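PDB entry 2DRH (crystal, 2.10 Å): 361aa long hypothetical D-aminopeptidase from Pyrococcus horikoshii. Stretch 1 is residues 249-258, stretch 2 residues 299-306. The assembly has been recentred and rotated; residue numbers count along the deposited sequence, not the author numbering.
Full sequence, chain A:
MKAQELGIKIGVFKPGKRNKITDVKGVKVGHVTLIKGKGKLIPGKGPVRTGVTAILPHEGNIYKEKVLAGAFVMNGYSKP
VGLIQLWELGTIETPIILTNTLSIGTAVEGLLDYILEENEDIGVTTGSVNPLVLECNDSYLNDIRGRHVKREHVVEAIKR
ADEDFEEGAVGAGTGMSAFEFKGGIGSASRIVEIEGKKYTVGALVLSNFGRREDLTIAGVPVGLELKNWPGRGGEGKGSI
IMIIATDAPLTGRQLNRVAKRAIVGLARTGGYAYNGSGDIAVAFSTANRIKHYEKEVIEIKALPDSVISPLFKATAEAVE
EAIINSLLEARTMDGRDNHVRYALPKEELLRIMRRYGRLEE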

ATOM      1  N   PRO A 249       3.607  17.399  16.969  1.00 20.79           N
ATOM      2  CA  PRO A 249       4.726  16.975  16.121  1.00 20.41           C
ATOM      3  C   PRO A 249       4.585  15.499  15.746  1.00 19.19           C
ATOM      4  O   PRO A 249       4.536  14.632  16.617  1.00 19.00           O
ATOM      5  N   LEU A 250       4.515  15.228  14.447  1.00 20.61           N
ATOM      6  CA  LEU A 250       4.351  13.858  13.942  1.00 19.90           C
ATOM      7  C   LEU A 250       5.021  13.676  12.585  1.00 17.54           C
ATOM      8  O   LEU A 250       4.957  14.556  11.731  1.00 20.14           O
ATOM      9  N   THR A 251       5.657  12.526  12.389  1.00 18.28           N
ATOM     10  CA  THR A 251       6.324  12.229  11.129  1.00 18.33           C
ATOM     11  C   THR A 251       5.268  11.860  10.080  1.00 18.78           C
ATOM     12  O   THR A 251       4.085  11.732  10.401  1.00 16.20           O
ATOM     13  N   GLY A 252       5.698  11.708   8.832  1.00 18.25           N
ATOM     14  CA  GLY A 252       4.780  11.349   7.764  1.00 19.60           C
ATOM     15  C   GLY A 252       4.037  10.062   8.079  1.00 18.90           C
ATOM     16  O   GLY A 252       2.813  10.003   7.974  1.00 19.62           O
ATOM     17  N   ARG A 253       4.776   9.038   8.489  1.00 19.06           N
ATOM     18  CA  ARG A 253       4.184   7.747   8.821  1.00 19.97           C
ATOM     19  C   ARG A 253       3.067   7.894   9.839  1.00 19.50           C
ATOM     20  O   ARG A 253       1.987   7.317   9.682  1.00 18.98           O
ATOM     21  N   GLN A 254       3.334   8.670  10.885  1.00 18.24           N
ATOM     22  CA  GLN A 254       2.358   8.903  11.942  1.00 15.35           C
ATOM     23  C   GLN A 254       1.141   9.650  11.433  1.00 14.62           C
ATOM     24  O   GLN A 254       0.030   9.432  11.908  1.00 14.22           O
ATOM     25  N   LEU A 255       1.345  10.542  10.471  1.00 15.51           N
ATOM     26  CA  LEU A 255       0.232  11.298   9.922  1.00 17.38           C
ATOM     27  C   LEU A 255      -0.649  10.393   9.041  1.00 17.90           C
ATOM     28  O   LEU A 255      -1.838  10.660   8.872  1.00 18.81           O
ATOM     29  N   ASN A 256      -0.077   9.323   8.495  1.00 17.39           N
ATOM     30  CA  ASN A 256      -0.878   8.388   7.704  1.00 18.93           C
ATOM     31  C   ASN A 256      -1.778   7.658   8.693  1.00 19.31           C
ATOM     32  O   ASN A 256      -2.934   7.365   8.392  1.00 21.15           O
ATOM     33  N   ARG A 257      -1.249   7.389   9.887  1.00 17.71           N
ATOM     34  CA  ARG A 257      -2.023   6.703  10.918  1.00 17.27           C
ATOM     35  C   ARG A 257      -3.191   7.594  11.333  1.00 18.61           C
ATOM     36  O   ARG A 257      -4.330   7.137  11.439  1.00 19.43           O
ATOM     37  N   VAL A 258      -2.901   8.872  11.566  1.00 16.85           N
ATOM     38  CA  VAL A 258      -3.923   9.835  11.949  1.00 15.35           C
ATOM     39  C   VAL A 258      -5.027   9.889  10.884  1.00 15.95           C
ATOM     40  O   VAL A 258      -6.211   9.865  11.203  1.00 16.57           O
ATOM     41  N   GLU A 299      16.185  18.133  12.202  1.00 31.39           N
ATOM     42  CA  GLU A 299      15.683  17.486  13.394  1.00 31.46           C
ATOM     43  C   GLU A 299      14.169  17.541  13.336  1.00 29.70           C
ATOM     44  O   GLU A 299      13.578  18.615  13.410  1.00 29.46           O
ATOM     45  N   ILE A 300      13.549  16.379  13.174  1.00 27.26           N
ATOM     46  CA  ILE A 300      12.098  16.294  13.118  1.00 24.02           C
ATOM     47  C   ILE A 300      11.579  16.084  14.533  1.00 21.80           C
ATOM     48  O   ILE A 300      11.955  15.112  15.190  1.00 20.98           O
ATOM     49  N   LYS A 301      10.735  16.992  15.013  1.00 21.99           N
ATOM     50  CA  LYS A 301      10.153  16.839  16.341  1.00 22.56           C
ATOM     51  C   LYS A 301       9.027  15.835  16.143  1.00 22.68           C
ATOM     52  O   LYS A 301       8.279  15.936  15.171  1.00 18.81           O
ATOM     53  N   ALA A 302       8.903  14.877  17.055  1.00 22.75           N
ATOM     54  CA  ALA A 302       7.862  13.869  16.934  1.00 23.25           C
ATOM     55  C   ALA A 302       7.546  13.154  18.240  1.00 23.23           C
ATOM     56  O   ALA A 302       8.440  12.786  19.004  1.00 24.98           O
ATOM     57  N   LEU A 303       6.259  12.955  18.482  1.00 22.32           N
ATOM     58  CA  LEU A 303       5.796  12.258  19.671  1.00 24.28           C
ATOM     59  C   LEU A 303       5.983  10.762  19.478  1.00 24.79           C
ATOM     60  O   LEU A 303       5.778  10.241  18.380  1.00 24.96           O
ATOM     61  N   PRO A 304       6.387  10.049  20.538  1.00 25.15           N
ATOM     62  CA  PRO A 304       6.570   8.602  20.413  1.00 24.88           C
ATOM     63  C   PRO A 304       5.195   7.979  20.215  1.00 24.67           C
ATOM     64  O   PRO A 304       4.239   8.359  20.890  1.00 25.49           O
ATOM     65  N   ASP A 305       5.090   7.030  19.292  1.00 22.40           N
ATOM     66  CA  ASP A 305       3.812   6.387  19.011  1.00 22.24           C
ATOM     67  C   ASP A 305       3.050   5.892  20.231  1.00 20.45           C
ATOM     68  O   ASP A 305       1.826   5.863  20.234  1.00 19.72           O
ATOM     69  N   SER A 306       3.773   5.522  21.278  1.00 22.86           N
ATOM     70  CA  SER A 306       3.140   5.013  22.492  1.00 22.79           C
ATOM     71  C   SER A 306       2.283   6.044  23.229  1.00 23.19           C
ATOM     72  O   SER A 306       1.485   5.680  24.096  1.00 24.08           O
TER

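The contact starts with backbone and ends with charge. The CA-to-CB bond of Pro249 points toward stretch 2; its ring is C-gamma endo, and its CG lies 3.9 Å from CG of Leu303, while its CB lies 3.2 Å from the carbonyl O of Lys301. Its own carbonyl is used as well: Leu303 N donates to Pro249 O at 3.0 Å, and the CA of Ala302 approaches that same O at 3.4 Å in a CA-H...O contact. The buried residue's carbonyl O thus meets the strand where it ends, at Ala302 and Leu303.

Leu250 (m, t) points its CA-to-CB bond away, yet its end comes back far enough for CD2 to sit 4.4 Å from CD1 of Leu303, which is also m, t. Thr251, with chi1 p, divides its work. Thr251 CG2 packs 3.7 Å from CB of Ala302 and 4.2 Å from CG2 of Ile300, whereas Thr251 OG1 caps the helix through a weak 3.5 Å bond from Gln254 N. Gly252 has no part in the contact.

From the first turn of the helix, Arg253 (t, t, p) leaves sideways and brings its guanidinium round to Asp305, where NH2 forms a salt bridge with OD2 at 2.9 Å.

Gln254 (m, t) points toward stretch 2 and is the polar hub. Its OE1 accepts from Thr251 N at 3.0 Å, which orients the amide so that NE2 can donate both to Leu303 O at 2.8 Å and to Asp305 OD1 at 3.0 Å. Leu255 and Asn256 are out of reach. One turn past Arg253, Arg257 (m, t, p) points in and completes the cluster with a salt bridge from NH1 to Asp305 OD1 at 2.8 Å, though its hydrogen-bond geometry is weak.

The rule is economical: a single carboxylate, held with chi1 m, gathers side chains from Arg253, Gln254 and Arg257, beside a small apolar patch.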

ATOM      1  CB  PRO A 249       5.945  17.246  16.999  1.00 19.49           C
ATOM      2  CG  PRO A 249       5.416  17.000  18.378  1.00 17.67           C
ATOM      3  CD  PRO A 249       4.072  17.708  18.332  1.00 20.23           C
ATOM      4  CB  LEU A 250       2.869  13.534  13.796  1.00 17.62           C
ATOM      5  CG  LEU A 250       1.943  13.645  15.007  1.00 19.00           C
ATOM      6  CD1 LEU A 250       0.492  13.715  14.520  1.00 18.12           C
ATOM      7  CD2 LEU A 250       2.148  12.471  15.943  1.00 17.30           C
ATOM      8  CB  THR A 251       7.287  11.051  11.289  1.00 21.82           C
ATOM      9  OG1 THR A 251       6.538   9.840  11.484  1.00 23.56           O
ATOM     10  CG2 THR A 251       8.208  11.280  12.509  1.00 21.85           C
ATOM     11  CB  ARG A 253       5.251   6.798   9.375  1.00 18.03           C
ATOM     12  CG  ARG A 253       4.694   5.466   9.877  1.00 19.84           C
ATOM     13  CD  ARG A 253       5.789   4.663  10.544  1.00 20.81           C
ATOM     14  NE  ARG A 253       6.422   5.457  11.593  1.00 22.34           N
ATOM     15  CZ  ARG A 253       5.874   5.693  12.778  1.00 21.00           C
ATOM     16  NH1 ARG A 253       4.683   5.186  13.069  1.00 21.51           N
ATOM     17  NH2 ARG A 253       6.513   6.439  13.668  1.00 20.08           N
ATOM     18  CB  GLN A 254       3.006   9.693  13.091  1.00 17.77           C
ATOM     19  CG  GLN A 254       4.083   8.915  13.818  1.00 18.59           C
ATOM     20  CD  GLN A 254       4.680   9.683  14.986  1.00 17.93           C
ATOM     21  OE1 GLN A 254       5.274  10.750  14.805  1.00 20.46           O
ATOM     22  NE2 GLN A 254       4.524   9.141  16.192  1.00 12.06           N
ATOM     23  CB  LEU A 255       0.756  12.524   9.164  1.00 17.98           C
ATOM     24  CG  LEU A 255       1.313  13.602  10.130  1.00 20.40           C
ATOM     25  CD1 LEU A 255       2.212  14.593   9.407  1.00 15.96           C
ATOM     26  CD2 LEU A 255       0.150  14.325  10.794  1.00 19.18           C
ATOM     27  CB  ASN A 256      -0.005   7.365   6.972  1.00 17.76           C
ATOM     28  CG  ASN A 256       0.543   7.897   5.664  1.00 17.43           C
ATOM     29  OD1 ASN A 256      -0.125   8.661   4.965  1.00 16.17           O
ATOM     30  ND2 ASN A 256       1.753   7.477   5.314  1.00 19.07           N
ATOM     31  CB  ARG A 257      -1.145   6.382  12.138  1.00 16.32           C
ATOM     32  CG  ARG A 257       0.115   5.573  11.829  1.00 15.72           C
ATOM     33  CD  ARG A 257       0.871   5.207  13.107  1.00 15.50           C
ATOM     34  NE  ARG A 257       0.249   4.097  13.833  1.00 15.83           N
ATOM     35  CZ  ARG A 257       0.452   3.831  15.122  1.00 17.33           C
ATOM     36  NH1 ARG A 257       1.260   4.604  15.841  1.00 15.47           N
ATOM     37  NH2 ARG A 257      -0.140   2.785  15.694  1.00 11.89           N
ATOM     38  CB  VAL A 258      -3.296  11.254  12.130  1.00 16.04           C
ATOM     39  CG1 VAL A 258      -4.383  12.298  12.229  1.00 11.05           C
ATOM     40  CG2 VAL A 258      -2.416  11.283  13.403  1.00 13.72           C
ATOM     41  CB  GLU A 299      16.198  18.203  14.640  1.00 33.75           C
ATOM     42  CG  GLU A 299      17.682  18.026  14.865  1.00 38.11           C
ATOM     43  CD  GLU A 299      18.186  18.823  16.048  1.00 41.79           C
ATOM     44  OE1 GLU A 299      18.332  20.060  15.922  1.00 43.77           O
ATOM     45  OE2 GLU A 299      18.427  18.212  17.111  1.00 44.81           O
ATOM     46  CB  ILE A 300      11.626  15.079  12.266  1.00 24.16           C
ATOM     47  CG1 ILE A 300      12.244  15.129  10.868  1.00 24.15           C
ATOM     48  CG2 ILE A 300      10.109  15.050  12.211  1.00 24.11           C
ATOM     49  CD1 ILE A 300      11.877  16.348  10.071  1.00 29.92           C
ATOM     50  CB  LYS A 301       9.565  18.159  16.848  1.00 24.25           C
ATOM     51  CG  LYS A 301      10.591  19.253  17.130  1.00 28.69           C
ATOM     52  CD  LYS A 301       9.904  20.552  17.553  1.00 31.59           C
ATOM     53  CE  LYS A 301       8.922  21.022  16.482  1.00 34.49           C
ATOM     54  NZ  LYS A 301       8.254  22.312  16.813  1.00 36.00           N
ATOM     55  CB  ALA A 302       8.259  12.847  15.873  1.00 24.49           C
ATOM     56  CB  LEU A 303       4.311  12.537  19.905  1.00 24.65           C
ATOM     57  CG  LEU A 303       3.898  13.975  20.228  1.00 28.08           C
ATOM     58  CD1 LEU A 303       2.401  14.122  20.064  1.00 27.81           C
ATOM     59  CD2 LEU A 303       4.329  14.328  21.644  1.00 28.21           C
ATOM     60  CB  PRO A 304       7.197   8.219  21.751  1.00 25.36           C
ATOM     61  CG  PRO A 304       6.599   9.229  22.691  1.00 27.33           C
ATOM     62  CD  PRO A 304       6.717  10.505  21.901  1.00 25.45           C
ATOM     63  CB  ASP A 305       4.019   5.233  18.026  1.00 20.47           C
ATOM     64  CG  ASP A 305       4.327   5.724  16.634  1.00 20.50           C
ATOM     65  OD1 ASP A 305       3.427   6.314  16.007  1.00 23.13           O
ATOM     66  OD2 ASP A 305       5.469   5.539  16.166  1.00 25.28           O
ATOM     67  CB  SER A 306       4.203   4.478  23.454  1.00 24.88           C
ATOM     68  OG  SER A 306       4.979   5.542  23.980  1.00 25.39           O
TER